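Local coordinates for protein heme oxygenase (Leptospira interrogans, PDB 5KZL) that probably opens the porphyrin ring of haem by oxidative cleavage to biliverdin, releasing iron and carbon monoxide, as haem oxygenases do, at residues 33-38 with 141-146; 37-42 with 149-154; 11-16 with 190-195. The protein carries 1 engineered substitution. All blocks are in the same frame, centred on the assembly; numbering follows the deposited sequence.

Contact 1 (33-38 with 141-146); sequences SFMKGI and QILKKV. Engineered in segment 33-38: Ser33 (natural residue Cys). With HEM (protoporphyrin IX containing Fe), chain B.
After the engineered Ser33, Phe34 holds CG anti to the backbone N (chi1 -167°), carrying its ring across to helix 125-151. Leu143 CD2 sits over one face of that ring, 4.1 Å from Phe34 CZ. Val146 CG1 approaches obliquely at 3.6 Å from Phe34 CD1. The same methyl presses on the backbone, Val146 CG1 lying 3.1 Å from Phe34 O, a tight fit. Met35 starts out pointing away from helix 125-151, but bends at chi2 and chi3 bring its methyl back: Met35 CE rests 3.6 Å from Leu143 CD2 and 3.9 Å above the Phe34 ring plane, toward the rim, while Met35 SD lies 3.5 Å from the vinyl carbon CAC of the haem. Leu143 CD2 touches the same vinyl carbon at 3.7 Å, and Ile142 CG2 approaches the vinyl end, so both helices border the haem at this vinyl group. At Gly37 a positive phi of 92° closes the helix in a Schellman motif, with Ile38 N bonded to Ser33 O and Gly37 N to Phe34 O. Helix 125-151 is kinked at 141-142 and runs on the same side of the haem as the iron-bound water, consistent with the distal helix of haem oxygenases. The apolar contacts of Phe34, Met35, Leu143 and Val146 join it to the end of helix 29-36, with Tyr162 packed on Phe34 and Leu143, and Leu39, leading to helix 41-64, against Phe34.

Contact 2 (37-42 with 149-154); sequences GILEKG and RALNLP
Leu39 and Leu151 both hold CG anti to the carbonyl carbon (chi1 -73° and -67°), and their side chains cross at about a right angle. Leu151 CG and CD2 lie against the Leu39 CB end, with CD2 3.8 Å from Leu39 CB and 3.6 Å from Lys41 N. Leu39 lies alongside the Ala150 methyl, with CB, CG and CD1 all against it, CD1 at 3.7 Å from Ala150 CB. Beside these three side chains, Gly37 O sits over Ala150, 3.3 Å from its CB and in a CA-H...O contact with its CA. Water 2 bridges the two segments: it accepts from Leu39 N at 2.9 Å and donates to Ala150 O at 2.8 Å, tying an extended backbone to the last turn of helix 125-151. Residues 37-40 link two consecutive helices, leaving helix 29-36 through the Schellman turn at Gly37 and entering helix 41-64 at an N-cap, Glu40. There Glu40 OE2 accepts from Gly42 N at 3.0 Å, the donor lying above the carboxylate plane, and OE1 takes Thr43 N. Tyr44 of helix 41-64 packs on both Leu39 and Leu151, while Phe92 of helix 82-93 touches Leu151 and offers its carbonyl to Lys41 NZ.

Contact 3 (11-16 with 190-195); sequences ATILRE and EKQSIL. With HEM (protoporphyrin IX containing Fe), chain B.
Ile13 and Leu14 carry the contact between helices 10-17 and 188-210, each gripping Leu195 from a different direction. Leu14 CD2 lies 3.6 Å from Leu195 CA, against the backbone, and also reaches Ile194 CG2. Ile13 divides its two branches: CG2 meets Leu195 CD2 at 3.9 Å, whereas CD1 lies across the aliphatic stem of Lys191, 3.9 Å from its CD. Leu195 turns its CG anti to the backbone N (chi1 175°), which sets both its methyls beside Ile13 O, CD1 being the nearer at 3.8 Å. Lys191 runs extended past the isoleucine to NZ, which bonds the carbonyl of Met8 and forms a salt bridge with Asp188. The short helical segments pack at a crossing angle of -35°, their axes 9.7 Å apart, with N-to-C directions roughly alike. Further out, Tyr130 and Ala127 of helix 125-151 pack on Leu14 and Ile194 respectively, Tyr130 OH itself bonding to the haem, and Asp182 accepts from Ala11 N. From the other side of helix 10-17, Arg15 extends toward the haem, CG anti to the backbone N and the chain bent at chi3. Its NH1 donates to the propionate oxygen O2A of the haem at 3.0 Å, and NE adds two weak bonds to O1A and O2A, with the carboxyl carbon CGA at the edge of the guanidinium, in its plane. The apolar face is consistent with setting the helix so that its other side offers the propionate a cation; Arg178 NE, a like charge near Arg15 NH1, may add to a positive field tending to keep the propionate ionised.

From the N terminus, helix 10-17 pairs with helix 188-210 in contact 3, closing a loop that encloses nearly the whole chain. Contacts 1 and 2 both nest within it. They leave from one continuous stretch, sharing Gly37 and Ile38, and return to helix 125-151 and, further on, to its C-terminal end and the loop beyond. Contact 2 starts and ends a few residues after contact 1, so the two loops overlap and cross, neither nested in the other. These two touch through Phe34 and Leu39, with centres 9 Å apart. Contacts 2 and 3 lie on opposite sides of the chain's centre, 35 Å apart between centres. Contacts 1 and 3 meet the haem at its vinyl and propionate sides respectively.

Contact 1 (33-38 with 141-146)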
# COMPACT_ATOMS: atom_id res chain seq x y z
N SER A 33 -14.34 -11.39 -4.68
CA SER A 33 -14.59 -12.50 -3.77
C SER A 33 -14.22 -12.12 -2.35
O SER A 33 -15.02 -12.37 -1.44
CB SER A 33 -13.88 -13.77 -4.22
OG SER A 33 -14.36 -14.16 -5.50
N PHE A 34 -13.05 -11.47 -2.16
CA PHE A 34 -12.56 -10.97 -0.87
C PHE A 34 -13.66 -10.07 -0.26
O PHE A 34 -14.00 -10.25 0.90
CB PHE A 34 -11.24 -10.19 -1.08
CG PHE A 34 -10.38 -9.81 0.10
CD1 PHE A 34 -10.78 -10.08 1.41
CD2 PHE A 34 -9.16 -9.17 -0.10
CE1 PHE A 34 -9.98 -9.69 2.50
CE2 PHE A 34 -8.37 -8.79 0.99
CZ PHE A 34 -8.78 -9.05 2.28
N MET A 35 -14.29 -9.20 -1.08
CA MET A 35 -15.37 -8.32 -0.61
C MET A 35 -16.64 -9.08 -0.23
O MET A 35 -17.38 -8.62 0.65
CB MET A 35 -15.64 -7.19 -1.60
CG MET A 35 -14.51 -6.17 -1.66
SD MET A 35 -14.02 -5.55 -0.03
CE MET A 35 -12.64 -6.61 0.33
N LYS A 36 -16.87 -10.25 -0.84
CA LYS A 36 -18.02 -11.12 -0.54
C LYS A 36 -17.73 -11.99 0.70
O LYS A 36 -18.64 -12.65 1.21
CB LYS A 36 -18.38 -11.98 -1.76
CG LYS A 36 -19.16 -11.24 -2.85
CD LYS A 36 -20.66 -11.17 -2.52
CE LYS A 36 -21.49 -10.59 -3.64
NZ LYS A 36 -22.91 -11.01 -3.53
N GLY A 37 -16.49 -11.96 1.18
CA GLY A 37 -16.04 -12.72 2.34
C GLY A 37 -15.48 -14.08 1.99
O GLY A 37 -15.46 -14.98 2.83
N ILE A 38 -15.04 -14.24 0.73
CA ILE A 38 -14.45 -15.47 0.20
C ILE A 38 -12.97 -15.24 -0.17
O ILE A 38 -12.66 -14.40 -1.02
CB ILE A 38 -15.25 -16.04 -1.01
CG1 ILE A 38 -16.72 -16.35 -0.63
CG2 ILE A 38 -14.55 -17.26 -1.64
CD1 ILE A 38 -17.62 -16.49 -1.77
N GLN A 141 -8.96 -1.90 9.63
CA GLN A 141 -9.91 -2.50 10.59
C GLN A 141 -10.99 -3.33 9.90
O GLN A 141 -11.30 -4.43 10.35
CB GLN A 141 -10.51 -1.46 11.56
CG GLN A 141 -9.49 -0.90 12.57
CD GLN A 141 -8.76 -1.97 13.36
OE1 GLN A 141 -7.59 -2.28 13.10
NE2 GLN A 141 -9.45 -2.57 14.33
N ILE A 142 -11.51 -2.84 8.76
CA ILE A 142 -12.53 -3.53 7.97
C ILE A 142 -11.95 -4.79 7.33
O ILE A 142 -12.55 -5.86 7.46
CB ILE A 142 -13.17 -2.61 6.92
CG1 ILE A 142 -13.97 -1.47 7.58
CG2 ILE A 142 -14.02 -3.41 5.91
CD1 ILE A 142 -14.28 -0.31 6.67
N LEU A 143 -10.80 -4.65 6.63
CA LEU A 143 -10.16 -5.74 5.90
C LEU A 143 -9.67 -6.87 6.81
O LEU A 143 -9.83 -8.03 6.44
CB LEU A 143 -9.03 -5.20 4.99
CG LEU A 143 -9.50 -4.38 3.76
CD1 LEU A 143 -8.31 -3.71 3.06
CD2 LEU A 143 -10.30 -5.25 2.77
N LYS A 144 -9.14 -6.55 8.02
CA LYS A 144 -8.69 -7.61 8.92
C LYS A 144 -9.86 -8.51 9.36
O LYS A 144 -9.69 -9.73 9.39
CB LYS A 144 -7.87 -7.09 10.11
CG LYS A 144 -8.62 -6.40 11.22
CD LYS A 144 -7.60 -5.84 12.20
CE LYS A 144 -8.19 -5.53 13.55
NZ LYS A 144 -7.22 -4.81 14.42
N LYS A 145 -11.05 -7.93 9.61
CA LYS A 145 -12.24 -8.70 10.00
C LYS A 145 -12.74 -9.55 8.83
O LYS A 145 -13.10 -10.71 9.05
CB LYS A 145 -13.36 -7.78 10.53
CG LYS A 145 -13.02 -7.10 11.85
CD LYS A 145 -14.30 -6.73 12.60
CE LYS A 145 -14.02 -6.04 13.91
NZ LYS A 145 -15.17 -6.16 14.85
N VAL A 146 -12.77 -8.99 7.60
CA VAL A 146 -13.19 -9.71 6.39
C VAL A 146 -12.24 -10.91 6.18
O VAL A 146 -12.71 -12.04 6.05
CB VAL A 146 -13.27 -8.77 5.14
CG1 VAL A 146 -13.44 -9.56 3.85
CG2 VAL A 146 -14.38 -7.73 5.29
CHA HEM B . -10.00 4.68 1.36
CHB HEM B . -6.67 2.90 -1.51
CHC HEM B . -9.27 -1.10 -1.86
CHD HEM B . -12.00 0.37 1.64
C1A HEM B . -8.88 4.53 0.62
C2A HEM B . -7.93 5.58 0.39
C3A HEM B . -7.02 5.07 -0.43
C4A HEM B . -7.36 3.75 -0.70
CMA HEM B . -5.81 5.75 -0.95
CAA HEM B . -7.94 6.97 0.97
CBA HEM B . -8.91 7.92 0.23
CGA HEM B . -8.75 9.29 0.73
O1A HEM B . -8.39 10.17 0.01
O2A HEM B . -8.99 9.50 1.91
C1B HEM B . -7.10 1.63 -1.89
C2B HEM B . -6.41 0.82 -2.88
C3B HEM B . -7.16 -0.30 -2.96
C4B HEM B . -8.29 -0.15 -2.03
CMB HEM B . -5.15 1.11 -3.62
CAB HEM B . -7.01 -1.45 -3.76
CBB HEM B . -6.20 -1.32 -4.69
C1C HEM B . -10.16 -1.17 -0.85
C2C HEM B . -10.86 -2.32 -0.40
C3C HEM B . -11.63 -1.88 0.61
C4C HEM B . -11.37 -0.48 0.80
CMC HEM B . -10.74 -3.74 -0.96
CAC HEM B . -12.54 -2.72 1.35
CBC HEM B . -12.94 -2.37 2.51
C1D HEM B . -11.74 1.72 1.77
C2D HEM B . -12.52 2.60 2.68
C3D HEM B . -11.94 3.77 2.62
C4D HEM B . -10.83 3.63 1.67
CMD HEM B . -13.67 2.21 3.54
CAD HEM B . -12.40 5.01 3.34
CBD HEM B . -12.07 5.02 4.79
CGD HEM B . -12.51 6.27 5.48
O1D HEM B . -12.79 7.24 4.89
O2D HEM B . -12.55 6.25 6.68
NA HEM B . -8.48 3.47 -0.10
NB HEM B . -8.15 1.00 -1.52
NC HEM B . -10.51 -0.13 -0.12
ND HEM B . -10.76 2.39 1.22
FE HEM B . -9.52 1.71 -0.11
O HOH W 1 -8.25 0.83 1.57

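Contact 2 (37-42 with 149-154)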
# COMPACT_ATOMS: atom_id res chain seq x y z
N GLY A 37 -16.49 -11.96 1.18
CA GLY A 37 -16.04 -12.72 2.34
C GLY A 37 -15.48 -14.08 1.99
O GLY A 37 -15.46 -14.98 2.83
N ILE A 38 -15.04 -14.24 0.73
CA ILE A 38 -14.45 -15.47 0.20
C ILE A 38 -12.97 -15.24 -0.17
O ILE A 38 -12.66 -14.40 -1.02
CB ILE A 38 -15.25 -16.04 -1.01
CG1 ILE A 38 -16.72 -16.35 -0.63
CG2 ILE A 38 -14.55 -17.26 -1.64
CD1 ILE A 38 -17.62 -16.49 -1.77
N LEU A 39 -12.09 -16.04 0.46
CA LEU A 39 -10.66 -16.08 0.18
C LEU A 39 -10.22 -17.52 0.18
O LEU A 39 -10.76 -18.33 0.94
CB LEU A 39 -9.83 -15.34 1.25
CG LEU A 39 -9.87 -13.81 1.28
CD1 LEU A 39 -9.22 -13.30 2.54
CD2 LEU A 39 -9.16 -13.20 0.07
N GLU A 40 -9.22 -17.83 -0.64
CA GLU A 40 -8.59 -19.15 -0.69
C GLU A 40 -7.14 -18.92 -0.18
O GLU A 40 -6.45 -18.02 -0.67
CB GLU A 40 -8.59 -19.71 -2.12
CG GLU A 40 -8.18 -21.17 -2.21
CD GLU A 40 -6.68 -21.45 -2.27
OE1 GLU A 40 -6.01 -20.89 -3.16
OE2 GLU A 40 -6.20 -22.26 -1.44
N LYS A 41 -6.72 -19.73 0.81
CA LYS A 41 -5.43 -19.69 1.50
C LYS A 41 -4.24 -19.43 0.55
O LYS A 41 -3.46 -18.51 0.77
CB LYS A 41 -5.22 -21.02 2.24
CG LYS A 41 -4.28 -20.96 3.42
CD LYS A 41 -3.94 -22.37 3.90
CE LYS A 41 -2.46 -22.71 3.80
NZ LYS A 41 -1.57 -21.70 4.44
N GLY A 42 -4.12 -20.27 -0.47
CA GLY A 42 -3.05 -20.23 -1.46
C GLY A 42 -2.99 -18.92 -2.20
O GLY A 42 -1.93 -18.30 -2.26
N ARG A 149 -12.54 -13.75 8.83
CA ARG A 149 -13.81 -14.42 8.64
C ARG A 149 -13.71 -15.34 7.39
O ARG A 149 -14.07 -16.51 7.46
CB ARG A 149 -14.89 -13.35 8.49
CG ARG A 149 -16.23 -13.87 8.06
CD ARG A 149 -17.34 -12.87 8.31
NE ARG A 149 -17.25 -11.66 7.49
CZ ARG A 149 -17.07 -10.44 7.98
NH1 ARG A 149 -17.05 -9.39 7.18
NH2 ARG A 149 -16.94 -10.26 9.29
N ALA A 150 -13.12 -14.82 6.31
CA ALA A 150 -12.95 -15.54 5.05
C ALA A 150 -12.08 -16.77 5.18
O ALA A 150 -12.40 -17.80 4.58
CB ALA A 150 -12.36 -14.62 4.00
N LEU A 151 -10.97 -16.67 5.94
CA LEU A 151 -10.02 -17.78 6.12
C LEU A 151 -10.17 -18.54 7.43
O LEU A 151 -9.42 -19.50 7.69
CB LEU A 151 -8.58 -17.24 5.95
CG LEU A 151 -8.21 -16.74 4.54
CD1 LEU A 151 -6.94 -15.95 4.56
CD2 LEU A 151 -8.13 -17.89 3.54
N ASN A 152 -11.19 -18.17 8.24
CA ASN A 152 -11.47 -18.71 9.56
C ASN A 152 -10.17 -18.70 10.38
O ASN A 152 -9.74 -19.73 10.93
CB ASN A 152 -12.12 -20.12 9.49
CG ASN A 152 -12.77 -20.53 10.79
OD1 ASN A 152 -12.82 -19.76 11.75
ND2 ASN A 152 -13.22 -21.76 10.86
N LEU A 153 -9.51 -17.53 10.41
CA LEU A 153 -8.22 -17.40 11.07
C LEU A 153 -8.28 -17.48 12.59
O LEU A 153 -9.24 -16.97 13.17
CB LEU A 153 -7.55 -16.06 10.68
CG LEU A 153 -7.16 -15.87 9.20
CD1 LEU A 153 -6.55 -14.50 8.98
CD2 LEU A 153 -6.17 -16.95 8.74
N PRO A 154 -7.22 -18.01 13.25
CA PRO A 154 -7.18 -17.95 14.73
C PRO A 154 -7.11 -16.48 15.18
O PRO A 154 -6.65 -15.61 14.42
CB PRO A 154 -5.87 -18.66 15.10
CG PRO A 154 -5.35 -19.27 13.85
CD PRO A 154 -5.98 -18.59 12.69
O HOH W 2 -13.55 -18.02 2.04

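Contact 3 (11-16 with 190-195)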
# COMPACT_ATOMS: atom_id res chain seq x y z
N ALA A 11 -4.50 16.84 -0.58
CA ALA A 11 -5.28 15.71 -0.05
C ALA A 11 -6.62 15.61 -0.79
O ALA A 11 -7.03 14.51 -1.17
CB ALA A 11 -5.50 15.85 1.45
N THR A 12 -7.24 16.77 -1.08
CA THR A 12 -8.52 16.85 -1.80
C THR A 12 -8.32 16.45 -3.29
O THR A 12 -9.13 15.70 -3.84
CB THR A 12 -9.11 18.26 -1.61
OG1 THR A 12 -9.45 18.41 -0.23
CG2 THR A 12 -10.34 18.52 -2.47
N ILE A 13 -7.25 16.96 -3.93
CA ILE A 13 -6.91 16.67 -5.34
C ILE A 13 -6.78 15.15 -5.55
O ILE A 13 -7.31 14.60 -6.52
CB ILE A 13 -5.62 17.45 -5.77
CG1 ILE A 13 -5.96 18.93 -6.03
CG2 ILE A 13 -4.96 16.81 -7.02
CD1 ILE A 13 -4.78 19.86 -5.97
N LEU A 14 -6.06 14.49 -4.63
CA LEU A 14 -5.85 13.05 -4.70
C LEU A 14 -7.14 12.29 -4.44
O LEU A 14 -7.42 11.35 -5.16
CB LEU A 14 -4.74 12.61 -3.73
CG LEU A 14 -3.35 13.16 -4.02
CD1 LEU A 14 -2.32 12.65 -2.99
CD2 LEU A 14 -2.91 12.82 -5.43
N ARG A 15 -7.94 12.70 -3.43
CA ARG A 15 -9.20 12.02 -3.12
C ARG A 15 -10.19 12.10 -4.30
O ARG A 15 -10.73 11.07 -4.73
CB ARG A 15 -9.81 12.61 -1.83
CG ARG A 15 -11.19 12.08 -1.48
CD ARG A 15 -11.71 12.63 -0.17
NE ARG A 15 -11.02 12.02 0.97
CZ ARG A 15 -11.24 12.34 2.24
NH1 ARG A 15 -10.58 11.73 3.22
NH2 ARG A 15 -12.12 13.30 2.55
N GLU A 16 -10.44 13.32 -4.79
CA GLU A 16 -11.36 13.56 -5.90
C GLU A 16 -10.83 12.99 -7.21
O GLU A 16 -11.59 12.40 -7.97
CB GLU A 16 -11.66 15.06 -6.05
CG GLU A 16 -12.42 15.65 -4.86
CD GLU A 16 -12.61 17.16 -4.88
OE1 GLU A 16 -11.91 17.86 -5.64
OE2 GLU A 16 -13.44 17.66 -4.08
N GLU A 190 2.85 20.76 -9.71
CA GLU A 190 3.49 19.62 -9.05
C GLU A 190 2.47 18.68 -8.41
O GLU A 190 2.66 17.47 -8.43
CB GLU A 190 4.49 20.11 -8.02
CG GLU A 190 5.67 20.80 -8.66
CD GLU A 190 6.69 21.42 -7.72
OE1 GLU A 190 7.89 21.19 -7.95
OE2 GLU A 190 6.30 22.18 -6.80
N LYS A 191 1.38 19.24 -7.85
CA LYS A 191 0.31 18.40 -7.28
C LYS A 191 -0.35 17.57 -8.38
O LYS A 191 -0.70 16.42 -8.15
CB LYS A 191 -0.74 19.26 -6.56
CG LYS A 191 -0.22 19.92 -5.31
CD LYS A 191 -1.25 20.93 -4.81
CE LYS A 191 -0.66 21.83 -3.76
NZ LYS A 191 -1.66 22.86 -3.35
N GLN A 192 -0.48 18.15 -9.61
CA GLN A 192 -1.01 17.43 -10.77
C GLN A 192 -0.15 16.23 -11.14
O GLN A 192 -0.70 15.17 -11.48
CB GLN A 192 -1.21 18.35 -11.97
CG GLN A 192 -2.46 19.22 -11.88
CD GLN A 192 -3.73 18.40 -11.76
OE1 GLN A 192 -4.05 17.54 -12.60
NE2 GLN A 192 -4.43 18.59 -10.70
N SER A 193 1.20 16.39 -11.06
CA SER A 193 2.15 15.29 -11.32
C SER A 193 1.98 14.22 -10.24
O SER A 193 2.04 13.01 -10.55
CB SER A 193 3.58 15.81 -11.34
OG SER A 193 3.81 16.72 -12.41
N ILE A 194 1.73 14.64 -8.98
CA ILE A 194 1.51 13.68 -7.86
C ILE A 194 0.19 12.92 -8.13
O ILE A 194 0.16 11.69 -7.97
CB ILE A 194 1.59 14.33 -6.45
CG1 ILE A 194 3.03 14.90 -6.18
CG2 ILE A 194 1.23 13.30 -5.34
CD1 ILE A 194 3.12 15.92 -5.07
N LEU A 195 -0.86 13.62 -8.60
CA LEU A 195 -2.12 12.96 -8.98
C LEU A 195 -1.90 11.92 -10.14
O LEU A 195 -2.39 10.79 -10.04
CB LEU A 195 -3.20 14.01 -9.34
CG LEU A 195 -4.54 13.50 -9.86
CD1 LEU A 195 -5.23 12.54 -8.87
CD2 LEU A 195 -5.46 14.67 -10.23
CHA HEM B . -10.00 4.68 1.36
CHB HEM B . -6.67 2.90 -1.51
CHC HEM B . -9.27 -1.10 -1.86
CHD HEM B . -12.00 0.37 1.64
C1A HEM B . -8.88 4.53 0.62
C2A HEM B . -7.93 5.58 0.39
C3A HEM B . -7.02 5.07 -0.43
C4A HEM B . -7.36 3.75 -0.70
CMA HEM B . -5.81 5.75 -0.95
CAA HEM B . -7.94 6.97 0.97
CBA HEM B . -8.91 7.92 0.23
CGA HEM B . -8.75 9.29 0.73
O1A HEM B . -8.39 10.17 0.01
O2A HEM B . -8.99 9.50 1.91
C1B HEM B . -7.10 1.63 -1.89
C2B HEM B . -6.41 0.82 -2.88
C3B HEM B . -7.16 -0.30 -2.96
C4B HEM B . -8.29 -0.15 -2.03
CMB HEM B . -5.15 1.11 -3.62
CAB HEM B . -7.01 -1.45 -3.76
CBB HEM B . -6.20 -1.32 -4.69
C1C HEM B . -10.16 -1.17 -0.85
C2C HEM B . -10.86 -2.32 -0.40
C3C HEM B . -11.63 -1.88 0.61
C4C HEM B . -11.37 -0.48 0.80
CMC HEM B . -10.74 -3.74 -0.96
CAC HEM B . -12.54 -2.72 1.35
CBC HEM B . -12.94 -2.37 2.51
C1D HEM B . -11.74 1.72 1.77
C2D HEM B . -12.52 2.60 2.68
C3D HEM B . -11.94 3.77 2.62
C4D HEM B . -10.83 3.63 1.67
CMD HEM B . -13.67 2.21 3.54
CAD HEM B . -12.40 5.01 3.34
CBD HEM B . -12.07 5.02 4.79
CGD HEM B . -12.51 6.27 5.48
O1D HEM B . -12.79 7.24 4.89
O2D HEM B . -12.55 6.25 6.68
NA HEM B . -8.48 3.47 -0.10
NB HEM B . -8.15 1.00 -1.52
NC HEM B . -10.51 -0.13 -0.12
ND HEM B . -10.76 2.39 1.22
FE HEM B . -9.52 1.71 -0.11
O HOH W 1 -8.25 0.83 1.57